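PDB 3PZ6: leucyl-tRNA synthetase from Giardia intestinalis, which probably joins leucine to tRNA(Leu) at the expense of ATP, and is present here as its isolated CP1 editing domain. Local coordinates for residues Leu16-Tyr21 and Ala78-Leu83; Pro61-Ile66 and Leu153-Arg158. The protein carries 2 engineered substitutions. One frame throughout, in Å; residues are numbered along the deposited sequence.

Interaction 1: Leu16-Tyr21 and Ala78-Leu83; sequences LELINY and AKVYLL
Leu16 and Leu82 form an antiparallel hydrogen-bonded pair: Leu16 N donates to Leu82 O (2.7 Å), and Leu82 N to Leu16 O (2.6 Å). Two residues on, Leu18 N reaches Val80 O at 2.8 Å. Between them Glu17 faces Tyr81 as a non-hydrogen-bonded pair, and Tyr81 CA-H points at Leu16 O (3.2 Å).

Apolar packing gathers on one face of the sheet. CB of Leu16 lies against CB of Leu82 (4.1 Å), while Leu18 CD2 and Val80 CG1 touch more loosely. Ile118 of strand 115-120 packs on Val80 and Leu82, and Ile66 of helix 61-71 on Leu18.

Polar and aromatic contacts occupy the other face. Glu17 CG stands anti to the backbone N (chi1 -164°), and the side chain crosses Tyr81 obliquely, with Glu17 CB 3.6 Å and CG 3.7 Å from Tyr81 CE1. At its end OE1 meets Lys79 NZ at 3.4 Å in a weak salt bridge, reached because the lysine bends at its last torsion. The Tyr81 ring also takes a cation-pi contact from Lys15.

Strands 16-18 and 79-83 run antiparallel but strongly twisted, their N-to-C directions 134° apart; beyond them Asn20 takes the N-cap position of helix 21-25, its OD1 bonding Thr22 N weakly. This twisted antiparallel pair belongs to the mixed sheet of the CP1 domain, the editing insertion of leucyl-tRNA synthetases.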
ATOM      1  N   LEU A  16       2.196  -4.133   4.448  1.00 33.31           N
ATOM      2  CA  LEU A  16       2.801  -4.235   3.134  1.00 33.13           C
ATOM      3  C   LEU A  16       4.244  -4.695   3.297  1.00 35.33           C
ATOM      4  O   LEU A  16       5.102  -3.935   3.748  1.00 36.65           O
ATOM      5  CB  LEU A  16       2.725  -2.894   2.405  1.00 29.10           C
ATOM      6  CG  LEU A  16       1.354  -2.244   2.232  1.00 29.61           C
ATOM      7  CD1 LEU A  16       1.524  -0.822   1.710  1.00 26.85           C
ATOM      8  CD2 LEU A  16       0.458  -3.055   1.302  1.00 27.10           C
ATOM      9  N   GLU A  17       4.504  -5.950   2.942  1.00 35.17           N
ATOM     10  CA  GLU A  17       5.815  -6.543   3.179  1.00 38.16           C
ATOM     11  C   GLU A  17       6.842  -6.051   2.171  1.00 35.48           C
ATOM     12  O   GLU A  17       6.690  -6.252   0.963  1.00 31.73           O
ATOM     13  CB  GLU A  17       5.745  -8.073   3.159  1.00 37.05           C
ATOM     14  CG  GLU A  17       6.976  -8.749   3.767  1.00 40.32           C
ATOM     15  CD  GLU A  17       7.002 -10.265   3.581  1.00 57.76           C
ATOM     16  OE1 GLU A  17       8.115 -10.818   3.420  1.00 60.05           O
ATOM     17  OE2 GLU A  17       5.926 -10.906   3.600  1.00 56.50           O
ATOM     18  N   LEU A  18       7.884  -5.405   2.677  1.00 31.05           N
ATOM     19  CA  LEU A  18       9.012  -5.033   1.849  1.00 32.59           C
ATOM     20  C   LEU A  18       9.720  -6.310   1.425  1.00 31.01           C
ATOM     21  O   LEU A  18      10.275  -7.027   2.254  1.00 33.00           O
ATOM     22  CB  LEU A  18       9.959  -4.104   2.607  1.00 32.84           C
ATOM     23  CG  LEU A  18      11.099  -3.464   1.810  1.00 35.43           C
ATOM     24  CD1 LEU A  18      10.570  -2.504   0.755  1.00 36.18           C
ATOM     25  CD2 LEU A  18      12.037  -2.741   2.753  1.00 31.05           C
ATOM     26  N   ILE A  19       9.662  -6.593   0.130  1.00 34.58           N
ATOM     27  CA  ILE A  19      10.201  -7.822  -0.438  1.00 32.95           C
ATOM     28  C   ILE A  19      11.701  -7.942  -0.200  1.00 33.77           C
ATOM     29  O   ILE A  19      12.459  -7.017  -0.467  1.00 35.63           O
ATOM     30  CB  ILE A  19       9.877  -7.924  -1.945  1.00 32.62           C
ATOM     31  CG1 ILE A  19       8.358  -7.933  -2.147  1.00 30.60           C
ATOM     32  CG2 ILE A  19      10.519  -9.162  -2.559  1.00 36.05           C
ATOM     33  CD1 ILE A  19       7.921  -7.828  -3.583  1.00 31.12           C
ATOM     34  N   ASN A  20      12.115  -9.088   0.326  1.00 42.64           N
ATOM     35  CA  ASN A  20      13.524  -9.373   0.521  1.00 40.22           C
ATOM     36  C   ASN A  20      14.025 -10.221  -0.638  1.00 44.51           C
ATOM     37  O   ASN A  20      13.726 -11.416  -0.729  1.00 46.91           O
ATOM     38  CB  ASN A  20      13.754 -10.070   1.864  1.00 40.63           C
ATOM     39  CG  ASN A  20      15.177  -9.919   2.373  1.00 40.67           C
ATOM     40  OD1 ASN A  20      16.142 -10.006   1.613  1.00 37.70           O
ATOM     41  ND2 ASN A  20      15.311  -9.702   3.677  1.00 42.20           N
ATOM     42  N   TYR A  21      14.778  -9.584  -1.529  1.00 41.23           N
ATOM     43  CA  TYR A  21      15.270 -10.243  -2.729  1.00 43.05           C
ATOM     44  C   TYR A  21      16.454 -11.160  -2.453  1.00 50.70           C
ATOM     45  O   TYR A  21      16.771 -12.028  -3.268  1.00 60.72           O
ATOM     46  CB  TYR A  21      15.594  -9.214  -3.810  1.00 46.97           C
ATOM     47  CG  TYR A  21      14.352  -8.556  -4.375  1.00 45.66           C
ATOM     48  CD1 TYR A  21      13.643  -9.154  -5.414  1.00 41.86           C
ATOM     49  CD2 TYR A  21      13.875  -7.353  -3.859  1.00 35.85           C
ATOM     50  CE1 TYR A  21      12.501  -8.570  -5.934  1.00 41.45           C
ATOM     51  CE2 TYR A  21      12.731  -6.758  -4.373  1.00 39.61           C
ATOM     52  CZ  TYR A  21      12.052  -7.375  -5.413  1.00 41.79           C
ATOM     53  OH  TYR A  21      10.919  -6.809  -5.936  1.00 39.76           O
ATOM     54  N   ALA A  78      14.690 -10.417   9.956  1.00 76.81           N
ATOM     55  CA  ALA A  78      13.320 -10.165  10.376  1.00 64.81           C
ATOM     56  C   ALA A  78      12.456  -9.779   9.180  1.00 57.74           C
ATOM     57  O   ALA A  78      12.967  -9.336   8.149  1.00 58.72           O
ATOM     58  CB  ALA A  78      13.295  -9.068  11.432  1.00 58.77           C
ATOM     59  N   LYS A  79      11.146  -9.958   9.318  1.00 49.68           N
ATOM     60  CA  LYS A  79      10.213  -9.547   8.280  1.00 47.19           C
ATOM     61  C   LYS A  79       9.887  -8.064   8.444  1.00 47.87           C
ATOM     62  O   LYS A  79       9.584  -7.607   9.552  1.00 49.32           O
ATOM     63  CB  LYS A  79       8.953 -10.409   8.315  1.00 52.00           C
ATOM     64  CG  LYS A  79       9.117 -11.776   7.658  1.00 54.29           C
ATOM     65  CD  LYS A  79       7.851 -12.616   7.813  1.00 59.34           C
ATOM     66  CE  LYS A  79       7.894 -13.873   6.956  1.00 60.77           C
ATOM     67  NZ  LYS A  79       7.884 -13.560   5.498  1.00 60.39           N
ATOM     68  N   VAL A  80       9.965  -7.321   7.339  1.00 40.48           N
ATOM     69  CA  VAL A  80       9.819  -5.862   7.357  1.00 35.75           C
ATOM     70  C   VAL A  80       8.567  -5.438   6.585  1.00 38.41           C
ATOM     71  O   VAL A  80       8.371  -5.844   5.441  1.00 39.97           O
ATOM     72  CB  VAL A  80      11.093  -5.154   6.794  1.00 33.49           C
ATOM     73  CG1 VAL A  80      10.991  -3.649   6.917  1.00 30.00           C
ATOM     74  CG2 VAL A  80      12.340  -5.643   7.508  1.00 35.93           C
ATOM     75  N   TYR A  81       7.728  -4.624   7.220  1.00 35.05           N
ATOM     76  CA  TYR A  81       6.450  -4.218   6.640  1.00 34.27           C
ATOM     77  C   TYR A  81       6.240  -2.711   6.677  1.00 36.31           C
ATOM     78  O   TYR A  81       6.397  -2.081   7.725  1.00 35.14           O
ATOM     79  CB  TYR A  81       5.280  -4.864   7.392  1.00 33.54           C
ATOM     80  CG  TYR A  81       5.313  -6.372   7.483  1.00 43.76           C
ATOM     81  CD1 TYR A  81       4.671  -7.163   6.531  1.00 41.87           C
ATOM     82  CD2 TYR A  81       5.965  -7.009   8.537  1.00 41.96           C
ATOM     83  CE1 TYR A  81       4.688  -8.546   6.617  1.00 47.08           C
ATOM     84  CE2 TYR A  81       5.991  -8.392   8.634  1.00 45.63           C
ATOM     85  CZ  TYR A  81       5.352  -9.158   7.673  1.00 56.53           C
ATOM     86  OH  TYR A  81       5.378 -10.536   7.775  1.00 58.85           O
ATOM     87  N   LEU A  82       5.869  -2.137   5.535  1.00 34.34           N
ATOM     88  CA  LEU A  82       5.271  -0.806   5.523  1.00 34.53           C
ATOM     89  C   LEU A  82       3.843  -0.951   6.032  1.00 33.44           C
ATOM     90  O   LEU A  82       3.118  -1.836   5.583  1.00 37.03           O
ATOM     91  CB  LEU A  82       5.282  -0.211   4.115  1.00 31.76           C
ATOM     92  CG  LEU A  82       6.518   0.588   3.701  1.00 27.53           C
ATOM     93  CD1 LEU A  82       7.744  -0.299   3.546  1.00 25.99           C
ATOM     94  CD2 LEU A  82       6.236   1.329   2.411  1.00 27.72           C
ATOM     95  N   LEU A  83       3.451  -0.112   6.986  1.00 27.75           N
ATOM     96  CA  LEU A  83       2.089  -0.167   7.510  1.00 28.48           C
ATOM     97  C   LEU A  83       1.262   0.986   6.964  1.00 29.59           C
ATOM     98  O   LEU A  83       1.618   2.150   7.132  1.00 29.54           O
ATOM     99  CB  LEU A  83       2.067  -0.194   9.044  1.00 28.33           C
ATOM    100  CG  LEU A  83       0.774  -0.700   9.696  1.00 32.63           C
ATOM    101  CD1 LEU A  83       0.780  -2.222   9.785  1.00 33.57           C
ATOM    102  CD2 LEU A  83       0.555  -0.091  11.079  1.00 31.45           C
TER

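Interaction 2: Pro61-Ile66 and Leu153-Arg158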
ATOM      1  N   PRO A  61      16.796  -2.195  -5.936  1.00 36.40           N
ATOM      2  CA  PRO A  61      17.908  -1.600  -5.197  1.00 28.93           C
ATOM      3  C   PRO A  61      17.493  -0.748  -4.000  1.00 34.49           C
ATOM      4  O   PRO A  61      18.286  -0.572  -3.076  1.00 42.75           O
ATOM      5  CB  PRO A  61      18.592  -0.726  -6.245  1.00 37.01           C
ATOM      6  CG  PRO A  61      17.512  -0.396  -7.220  1.00 40.30           C
ATOM      7  CD  PRO A  61      16.672  -1.624  -7.290  1.00 38.09           C
ATOM      8  N   LYS A  62      16.279  -0.210  -4.017  1.00 31.38           N
ATOM      9  CA  LYS A  62      15.781   0.548  -2.875  1.00 30.36           C
ATOM     10  C   LYS A  62      15.502  -0.381  -1.694  1.00 33.45           C
ATOM     11  O   LYS A  62      15.739  -0.015  -0.545  1.00 30.27           O
ATOM     12  CB  LYS A  62      14.526   1.352  -3.233  1.00 27.11           C
ATOM     13  CG  LYS A  62      14.664   2.261  -4.445  1.00 28.72           C
ATOM     14  CD  LYS A  62      15.811   3.254  -4.305  1.00 34.09           C
ATOM     15  CE  LYS A  62      15.513   4.356  -3.305  1.00 28.34           C
ATOM     16  NZ  LYS A  62      14.463   5.265  -3.826  1.00 35.12           N
ATOM     17  N   ASN A  63      15.001  -1.579  -1.992  1.00 30.32           N
ATOM     18  CA  ASN A  63      14.760  -2.603  -0.977  1.00 33.82           C
ATOM     19  C   ASN A  63      16.061  -3.047  -0.310  1.00 34.30           C
ATOM     20  O   ASN A  63      16.136  -3.125   0.918  1.00 34.46           O
ATOM     21  CB  ASN A  63      14.030  -3.815  -1.572  1.00 34.24           C
ATOM     22  CG  ASN A  63      12.640  -3.476  -2.094  1.00 35.81           C
ATOM     23  OD1 ASN A  63      12.429  -2.433  -2.710  1.00 38.67           O
ATOM     24  ND2 ASN A  63      11.690  -4.372  -1.865  1.00 35.68           N
ATOM     25  N   LYS A  64      17.080  -3.309  -1.130  1.00 30.01           N
ATOM     26  CA  LYS A  64      18.399  -3.713  -0.651  1.00 35.91           C
ATOM     27  C   LYS A  64      19.023  -2.668   0.280  1.00 40.90           C
ATOM     28  O   LYS A  64      19.560  -3.015   1.335  1.00 45.01           O
ATOM     29  CB  LYS A  64      19.333  -4.022  -1.827  1.00 30.69           C
ATOM     30  N   ALA A  65      18.935  -1.395  -0.101  1.00 31.96           N
ATOM     31  CA  ALA A  65      19.509  -0.315   0.702  1.00 38.10           C
ATOM     32  C   ALA A  65      18.840  -0.178   2.067  1.00 40.15           C
ATOM     33  O   ALA A  65      19.514   0.098   3.060  1.00 41.45           O
ATOM     34  CB  ALA A  65      19.468   1.008  -0.053  1.00 38.02           C
ATOM     35  N   ILE A  66      17.520  -0.373   2.111  1.00 35.01           N
ATOM     36  CA  ILE A  66      16.791  -0.379   3.377  1.00 34.86           C
ATOM     37  C   ILE A  66      17.277  -1.532   4.262  1.00 42.95           C
ATOM     38  O   ILE A  66      17.532  -1.336   5.447  1.00 43.04           O
ATOM     39  CB  ILE A  66      15.258  -0.446   3.174  1.00 31.85           C
ATOM     40  CG1 ILE A  66      14.752   0.830   2.491  1.00 35.77           C
ATOM     41  CG2 ILE A  66      14.545  -0.638   4.506  1.00 35.50           C
ATOM     42  CD1 ILE A  66      13.363   0.710   1.861  1.00 29.38           C
ATOM     43  N   LEU A 153      10.761   5.349  -1.604  1.00 27.47           N
ATOM     44  CA  LEU A 153      10.217   5.593  -2.934  1.00 30.04           C
ATOM     45  C   LEU A 153      10.714   4.550  -3.937  1.00 24.82           C
ATOM     46  O   LEU A 153      11.878   4.150  -3.908  1.00 27.25           O
ATOM     47  CB  LEU A 153      10.555   7.013  -3.387  1.00 28.52           C
ATOM     48  CG  LEU A 153       9.464   7.794  -4.124  1.00 35.36           C
ATOM     49  CD1 LEU A 153       8.238   8.029  -3.233  1.00 26.34           C
ATOM     50  CD2 LEU A 153      10.005   9.125  -4.643  1.00 30.63           C
ATOM     51  N   LEU A 154       9.807   4.094  -4.795  1.00 24.98           N
ATOM     52  CA  LEU A 154      10.093   3.073  -5.813  1.00 25.75           C
ATOM     53  C   LEU A 154      10.621   1.731  -5.253  1.00 27.43           C
ATOM     54  O   LEU A 154      11.324   0.998  -5.941  1.00 22.98           O
ATOM     55  CB  LEU A 154      11.004   3.629  -6.916  1.00 23.40           C
ATOM     56  CG  LEU A 154      10.676   5.034  -7.431  1.00 22.61           C
ATOM     57  CD1 LEU A 154      11.726   5.486  -8.421  1.00 22.31           C
ATOM     58  CD2 LEU A 154       9.272   5.120  -8.041  1.00 21.15           C
ATOM     59  N   ALA A 155      10.268   1.424  -4.007  1.00 24.65           N
ATOM     60  CA  ALA A 155      10.486   0.096  -3.448  1.00 25.51           C
ATOM     61  C   ALA A 155       9.336  -0.814  -3.866  1.00 27.19           C
ATOM     62  O   ALA A 155       8.305  -0.335  -4.349  1.00 23.85           O
ATOM     63  CB  ALA A 155      10.572   0.164  -1.939  1.00 25.53           C
ATOM     64  N   THR A 156       9.514  -2.121  -3.693  1.00 25.39           N
ATOM     65  CA  THR A 156       8.457  -3.071  -4.015  1.00 27.53           C
ATOM     66  C   THR A 156       7.979  -3.787  -2.771  1.00 25.33           C
ATOM     67  O   THR A 156       8.780  -4.190  -1.926  1.00 25.04           O
ATOM     68  CB  THR A 156       8.882  -4.133  -5.049  1.00 25.22           C
ATOM     69  OG1 THR A 156       9.976  -4.879  -4.529  1.00 36.32           O
ATOM     70  CG2 THR A 156       9.297  -3.506  -6.337  1.00 26.72           C
ATOM     71  N   VAL A 157       6.667  -3.938  -2.667  1.00 21.23           N
ATOM     72  CA  VAL A 157       6.079  -4.636  -1.545  1.00 26.63           C
ATOM     73  C   VAL A 157       5.154  -5.758  -2.010  1.00 29.14           C
ATOM     74  O   VAL A 157       4.695  -5.770  -3.158  1.00 26.02           O
ATOM     75  CB  VAL A 157       5.367  -3.662  -0.531  1.00 26.53           C
ATOM     76  CG1 VAL A 157       6.400  -2.762   0.179  1.00 23.75           C
ATOM     77  CG2 VAL A 157       4.266  -2.828  -1.202  1.00 18.45           C
ATOM     78  N   ARG A 158       4.917  -6.716  -1.120  1.00 31.91           N
ATOM     79  CA  ARG A 158       3.942  -7.769  -1.347  1.00 27.38           C
ATOM     80  C   ARG A 158       2.673  -7.251  -0.699  1.00 31.16           C
ATOM     81  O   ARG A 158       2.643  -7.037   0.512  1.00 41.82           O
ATOM     82  CB  ARG A 158       4.399  -9.067  -0.681  1.00 32.02           C
ATOM     83  CG  ARG A 158       3.885 -10.361  -1.334  1.00 53.58           C
ATOM     84  CD  ARG A 158       4.986 -11.094  -2.142  1.00 57.67           C
ATOM     85  NE  ARG A 158       6.097 -11.529  -1.284  1.00 65.48           N
ATOM     86  CZ  ARG A 158       7.304 -11.907  -1.711  1.00 61.87           C
ATOM     87  NH1 ARG A 158       7.597 -11.926  -3.011  1.00 41.95           N
ATOM     88  NH2 ARG A 158       8.227 -12.264  -0.823  1.00 50.65           N
TER
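Asn63 grips Thr156 with both ends of its carboxamide. Thr156 N donates to Asn63 OD1 in the carbonyl plane, on a lone pair (3.1 Å, 159° at the hydrogen), and Asn63 ND2 donates to Thr156 O at 2.9 Å, again on a lone pair and close to the plane of the amide. These two bonds on one residue fix the rotation of the amide about chi2. This is the tight, buried half of the contact: Asn63 OD1 also lies 3.3 Å from Ala155 CB, and ND2 has a second acceptor in Ile19 O. A bond from ND2 to Thr156 OG1 is weak, the Asn63 and Thr156 side chains crossing at about a right angle; that oxygen pairs chiefly with Tyr21 OH.

In the CP1 fold the amide thus fastens the first turn of helix 61-71 to the start of strand 156-158, beside the place where Ile19 leaves strand 10-18.

The looser half is polar and partly open to solvent. Lys62 curls back through three successive bends, its CG 3.4 Å from Leu153 O, and brings NZ to the same Leu153 O at 2.8 Å. NZ also bonds Ser150 O, so the ammonium sits near the C-terminal end of the short helix 149-152, a setting that may favour a positive charge. Lys62 CB and Ala155 CB come no nearer than 4.3 Å.

Interactions 1 and 2 lie about 9 Å apart, centre to centre, and share one sheet, since strand 10-18 is flanked by strand 79-86 and by strand 156-158. Successive residues of strand 10-18 face opposite neighbours: Leu16 and Leu18 bond to strand 79-86, whereas Glu17 O accepts a probable hydrogen bond from Arg158 N (2.8 Å). Tyr21 OH and Thr156 OG1 approach to 2.6 Å, probably hydrogen-bonded, tying the segment after the strand to interaction 2. Leu18 completes the seam from the apolar face, its CD1 lying 3.4 Å from Asn63 ND2. Segment 16-21 is therefore the common element, with strand 79-86 on one flank, strand 156-158 on the other, and helix 61-71 packed against Leu18.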